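Local coordinates for 3-oxo-tetronate kinase (Haemophilus influenzae, PDB 1YZY), which catalyses the ATP-dependent phosphorylation of 3-oxo-tetronate to 3-oxo-tetronate 4-phosphate, at residues S13-S25 / G224-G237. Sequence-based numbering, arbitrary orientation.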
loop_
_atom_site.group_PDB
_atom_site.type_symbol
_atom_site.label_atom_id
_atom_site.label_comp_id
_atom_site.label_asym_id
_atom_site.label_seq_id
_atom_site.Cartn_x
_atom_site.Cartn_y
_atom_site.Cartn_z
ATOM N N SER A 13 -0.435 0.911 -0.734
ATOM C CA SER A 13 -1.088 -0.314 -0.300
ATOM C C SER A 13 -1.954 -0.018 0.917
ATOM O O SER A 13 -3.079 -0.505 1.037
ATOM C CB SER A 13 -0.045 -1.360 0.091
ATOM O OG SER A 13 0.640 -1.874 -1.033
ATOM N N ASP A 14 -1.398 0.764 1.836
ATOM C CA ASP A 14 -2.083 1.134 3.069
ATOM C C ASP A 14 -3.415 1.844 2.844
ATOM O O ASP A 14 -4.454 1.386 3.332
ATOM C CB ASP A 14 -1.190 2.006 3.926
ATOM C CG ASP A 14 -1.686 2.144 5.346
ATOM O OD1 ASP A 14 -1.594 1.163 6.109
ATOM O OD2 ASP A 14 -2.158 3.241 5.707
ATOM N N ILE A 15 -3.389 2.950 2.103
ATOM C CA ILE A 15 -4.607 3.702 1.847
ATOM C C ILE A 15 -5.594 2.890 1.034
ATOM O O ILE A 15 -6.803 2.986 1.258
ATOM C CB ILE A 15 -4.335 5.087 1.183
ATOM C CG1 ILE A 15 -5.583 5.975 1.273
ATOM C CG2 ILE A 15 -3.926 4.933 -0.289
ATOM C CD1 ILE A 15 -5.366 7.401 0.784
ATOM N N ALA A 16 -5.081 2.074 0.108
ATOM C CA ALA A 16 -5.926 1.237 -0.747
ATOM C C ALA A 16 -6.727 0.236 0.081
ATOM O O ALA A 16 -7.885 -0.046 -0.235
ATOM C CB ALA A 16 -5.084 0.518 -1.793
ATOM N N SER A 17 -6.095 -0.332 1.103
ATOM C CA SER A 17 -6.779 -1.260 1.997
ATOM C C SER A 17 -7.840 -0.478 2.772
ATOM O O SER A 17 -8.939 -0.976 3.008
ATOM C CB SER A 17 -5.797 -1.889 2.984
ATOM O OG SER A 17 -5.412 -3.193 2.570
ATOM N N PHE A 18 -7.491 0.739 3.179
ATOM C CA PHE A 18 -8.414 1.589 3.915
ATOM C C PHE A 18 -9.649 1.926 3.103
ATOM O O PHE A 18 -10.757 1.919 3.626
ATOM C CB PHE A 18 -7.721 2.870 4.399
ATOM C CG PHE A 18 -7.200 2.768 5.802
ATOM C CD1 PHE A 18 -8.057 2.441 6.848
ATOM C CD2 PHE A 18 -5.856 2.975 6.079
ATOM C CE1 PHE A 18 -7.587 2.318 8.151
ATOM C CE2 PHE A 18 -5.365 2.857 7.386
ATOM C CZ PHE A 18 -6.236 2.527 8.424
ATOM N N LEU A 19 -9.462 2.219 1.824
ATOM C CA LEU A 19 -10.586 2.544 0.965
ATOM C C LEU A 19 -11.528 1.357 0.825
ATOM O O LEU A 19 -12.746 1.532 0.783
ATOM C CB LEU A 19 -10.094 3.001 -0.411
ATOM C CG LEU A 19 -9.220 4.260 -0.406
ATOM C CD1 LEU A 19 -8.749 4.570 -1.819
ATOM C CD2 LEU A 19 -9.992 5.443 0.170
ATOM N N VAL A 20 -10.957 0.154 0.775
ATOM C CA VAL A 20 -11.723 -1.091 0.634
ATOM C C VAL A 20 -12.428 -1.487 1.936
ATOM O O VAL A 20 -13.563 -1.964 1.923
ATOM C CB VAL A 20 -10.806 -2.263 0.143
ATOM C CG1 VAL A 20 -11.529 -3.612 0.242
ATOM C CG2 VAL A 20 -10.397 -2.024 -1.296
ATOM N N GLU A 21 -11.717 -1.356 3.049
ATOM C CA GLU A 21 -12.258 -1.672 4.358
ATOM C C GLU A 21 -13.367 -0.687 4.749
ATOM O O GLU A 21 -14.004 -0.833 5.796
ATOM C CB GLU A 21 -11.135 -1.663 5.399
ATOM C CG GLU A 21 -10.188 -2.849 5.267
ATOM C CD GLU A 21 -10.918 -4.187 5.330
ATOM O OE1 GLU A 21 -11.090 -4.723 6.442
ATOM O OE2 GLU A 21 -11.326 -4.701 4.272
ATOM N N ASN A 22 -13.589 0.300 3.887
ATOM C CA ASN A 22 -14.610 1.302 4.094
ATOM C C ASN A 22 -15.594 1.363 2.930
ATOM O O ASN A 22 -16.106 2.427 2.577
ATOM C CB ASN A 22 -13.969 2.657 4.399
ATOM C CG ASN A 22 -13.482 2.746 5.833
ATOM O OD1 ASN A 22 -14.283 2.889 6.762
ATOM N ND2 ASN A 22 -12.174 2.600 6.033
ATOM N N GLY A 23 -15.800 0.203 2.308
ATOM C CA GLY A 23 -16.752 0.045 1.216
ATOM C C GLY A 23 -16.508 0.483 -0.220
ATOM O O GLY A 23 -17.433 0.409 -1.042
ATOM N N LEU A 24 -15.296 0.904 -0.554
ATOM C CA LEU A 24 -15.013 1.353 -1.921
ATOM C C LEU A 24 -14.273 0.332 -2.806
ATOM O O LEU A 24 -13.259 -0.212 -2.396
ATOM C CB LEU A 24 -14.222 2.666 -1.862
ATOM C CG LEU A 24 -14.934 3.941 -2.326
ATOM C CD1 LEU A 24 -16.323 4.071 -1.721
ATOM C CD2 LEU A 24 -14.066 5.149 -2.005
ATOM N N SER A 25 -14.798 0.028 -3.990
ATOM C CA SER A 25 -14.089 -0.905 -4.874
ATOM C C SER A 25 -12.814 -0.185 -5.336
ATOM O O SER A 25 -12.883 0.917 -5.881
ATOM C CB SER A 25 -14.966 -1.370 -6.047
ATOM O OG SER A 25 -15.497 -0.304 -6.806
ATOM N N GLY A 224 -8.425 9.753 3.931
ATOM C CA GLY A 224 -8.889 8.933 2.827
ATOM C C GLY A 224 -9.869 7.881 3.281
ATOM O O GLY A 224 -10.822 7.582 2.563
ATOM N N ALA A 225 -9.595 7.294 4.448
ATOM C CA ALA A 225 -10.445 6.266 5.055
ATOM C C ALA A 225 -11.844 6.801 5.353
ATOM O O ALA A 225 -12.852 6.147 5.062
ATOM C CB ALA A 225 -9.812 5.768 6.329
ATOM N N TYR A 226 -11.902 7.982 5.963
ATOM C CA TYR A 226 -13.178 8.589 6.297
ATOM C C TYR A 226 -13.923 9.101 5.088
ATOM O O TYR A 226 -15.152 9.227 5.124
ATOM C CB TYR A 226 -13.012 9.651 7.382
ATOM C CG TYR A 226 -12.934 9.002 8.741
ATOM C CD1 TYR A 226 -11.708 8.687 9.315
ATOM C CD2 TYR A 226 -14.090 8.599 9.401
ATOM C CE1 TYR A 226 -11.635 7.977 10.513
ATOM C CE2 TYR A 226 -14.027 7.884 10.592
ATOM C CZ TYR A 226 -12.800 7.576 11.142
ATOM O OH TYR A 226 -12.742 6.859 12.320
ATOM N N MET A 227 -13.186 9.400 4.021
ATOM C CA MET A 227 -13.799 9.844 2.770
ATOM C C MET A 227 -14.463 8.641 2.097
ATOM O O MET A 227 -15.480 8.775 1.421
ATOM C CB MET A 227 -12.749 10.450 1.841
ATOM C CG MET A 227 -12.148 11.734 2.363
ATOM S SD MET A 227 -11.033 12.459 1.172
ATOM C CE MET A 227 -12.203 13.189 0.046
ATOM N N ALA A 228 -13.838 7.478 2.231
ATOM C CA ALA A 228 -14.377 6.237 1.686
ATOM C C ALA A 228 -15.638 5.871 2.480
ATOM O O ALA A 228 -16.669 5.543 1.903
ATOM C CB ALA A 228 -13.343 5.128 1.809
ATOM N N ALA A 229 -15.546 5.946 3.808
ATOM C CA ALA A 229 -16.681 5.635 4.676
ATOM C C ALA A 229 -17.872 6.542 4.391
ATOM O O ALA A 229 -19.017 6.108 4.494
ATOM C CB ALA A 229 -16.282 5.725 6.156
ATOM N N ARG A 230 -17.622 7.811 4.078
ATOM C CA ARG A 230 -18.730 8.720 3.784
ATOM C C ARG A 230 -19.349 8.362 2.434
ATOM O O ARG A 230 -20.570 8.251 2.313
ATOM C CB ARG A 230 -18.274 10.187 3.773
ATOM C CG ARG A 230 -19.441 11.182 3.819
ATOM C CD ARG A 230 -19.015 12.623 3.553
ATOM N NE ARG A 230 -18.668 12.828 2.151
ATOM C CZ ARG A 230 -19.519 13.238 1.216
ATOM N NH1 ARG A 230 -20.782 13.509 1.518
ATOM N NH2 ARG A 230 -19.111 13.336 -0.040
ATOM N N LEU A 231 -18.495 8.205 1.424
ATOM C CA LEU A 231 -18.915 7.864 0.066
ATOM C C LEU A 231 -19.661 6.541 -0.020
ATOM O O LEU A 231 -20.541 6.379 -0.871
ATOM C CB LEU A 231 -17.705 7.824 -0.876
ATOM C CG LEU A 231 -17.023 9.159 -1.171
ATOM C CD1 LEU A 231 -15.716 8.944 -1.911
ATOM C CD2 LEU A 231 -17.962 10.030 -1.983
ATOM N N SER A 232 -19.286 5.589 0.826
ATOM C CA SER A 232 -19.924 4.277 0.833
ATOM C C SER A 232 -21.154 4.213 1.730
ATOM O O SER A 232 -22.007 3.339 1.551
ATOM C CB SER A 232 -18.925 3.203 1.261
ATOM O OG SER A 232 -18.654 3.266 2.650
ATOM N N GLY A 233 -21.271 5.167 2.656
ATOM C CA GLY A 233 -22.391 5.186 3.583
ATOM C C GLY A 233 -22.162 4.255 4.766
ATOM O O GLY A 233 -23.094 3.598 5.239
ATOM N N GLY A 234 -20.918 4.203 5.240
ATOM C CA GLY A 234 -20.552 3.361 6.370
ATOM C C GLY A 234 -20.255 1.901 6.065
ATOM O O GLY A 234 -19.961 1.127 6.975
ATOM N N LYS A 235 -20.343 1.521 4.796
ATOM C CA LYS A 235 -20.094 0.147 4.376
ATOM C C LYS A 235 -18.689 -0.300 4.752
ATOM O O LYS A 235 -17.776 0.512 4.857
ATOM C CB LYS A 235 -20.302 0.022 2.864
ATOM C CG LYS A 235 -20.215 -1.398 2.317
ATOM C CD LYS A 235 -21.409 -2.242 2.749
ATOM C CE LYS A 235 -21.155 -3.729 2.516
ATOM N NZ LYS A 235 -20.074 -4.267 3.403
ATOM N N LYS A 236 -18.531 -1.589 5.021
ATOM C CA LYS A 236 -17.222 -2.129 5.370
ATOM C C LYS A 236 -16.720 -3.104 4.299
ATOM O O LYS A 236 -17.360 -3.278 3.254
ATOM C CB LYS A 236 -17.272 -2.801 6.742
ATOM C CG LYS A 236 -17.480 -1.828 7.895
ATOM C CD LYS A 236 -16.264 -0.945 8.103
ATOM C CE LYS A 236 -16.459 0.003 9.274
ATOM N NZ LYS A 236 -15.193 0.712 9.630
ATOM N N GLY A 237 -15.569 -3.725 4.549
ATOM C CA GLY A 237 -15.009 -4.655 3.581
ATOM C C GLY A 237 -15.496 -6.089 3.696
ATOM O O GLY A 237 -14.811 -7.011 3.245
HETATM O O HOH W 1 -12.001 -7.265 4.287
HETATM O O HOH W 2 -14.016 -5.240 7.037
HETATM O O HOH W 3 -16.953 2.612 6.397
#
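Asn-22 lies against helix 221-232. Its CB meets Ala-228 CB at 3.6 Å, and its OD1 lies 3.5 Å from Ala-229 CB. With CG beside the backbone N (chi1 -78°), the amide turns back to the end of helix 13-20. There ND2 donates to Phe-18 O, 2.9 Å away, with an N-H...O angle of 164° and the acceptor in the amide plane. The Asn-22 carbonyl O accepts a 2.7 Å hydrogen bond from Ser-232 OG, which sits above the carbonyl plane. Water 3 donates to both Asn-22 OD1 and Lys-235 O. Gly-224, Ala-225 and Ala-228 leave room for a close approach: the axes of 13-20 and 224-232 come within 8.3 Å and cross at -23°, roughly parallel. Leu-19 CD2 packs on Ala-228 CB at 3.7 Å, and Leu-24 CD2 reaches the same methyl. Phe-18 CD1 approaches Ala-225 CB. Both helices end in Schellman motifs, with Gly-23 and Gly-233 as the C-prime residues. Beyond Gly-233 the chain returns past Gly-23. Water 1 bridges Glu-21 OE2 and Gly-237 O; water 2 bonds Glu-21 OE1 and only weakly reaches Gly-237 N. Further out, Asp-14 OD2 hydrogen-bonds Ser-221 OG. The contact joins the C-terminal ends of helices 9-20 and 221-232: an alanine-lined apolar seam gives way to polar bonds and water bridges where the helices stop.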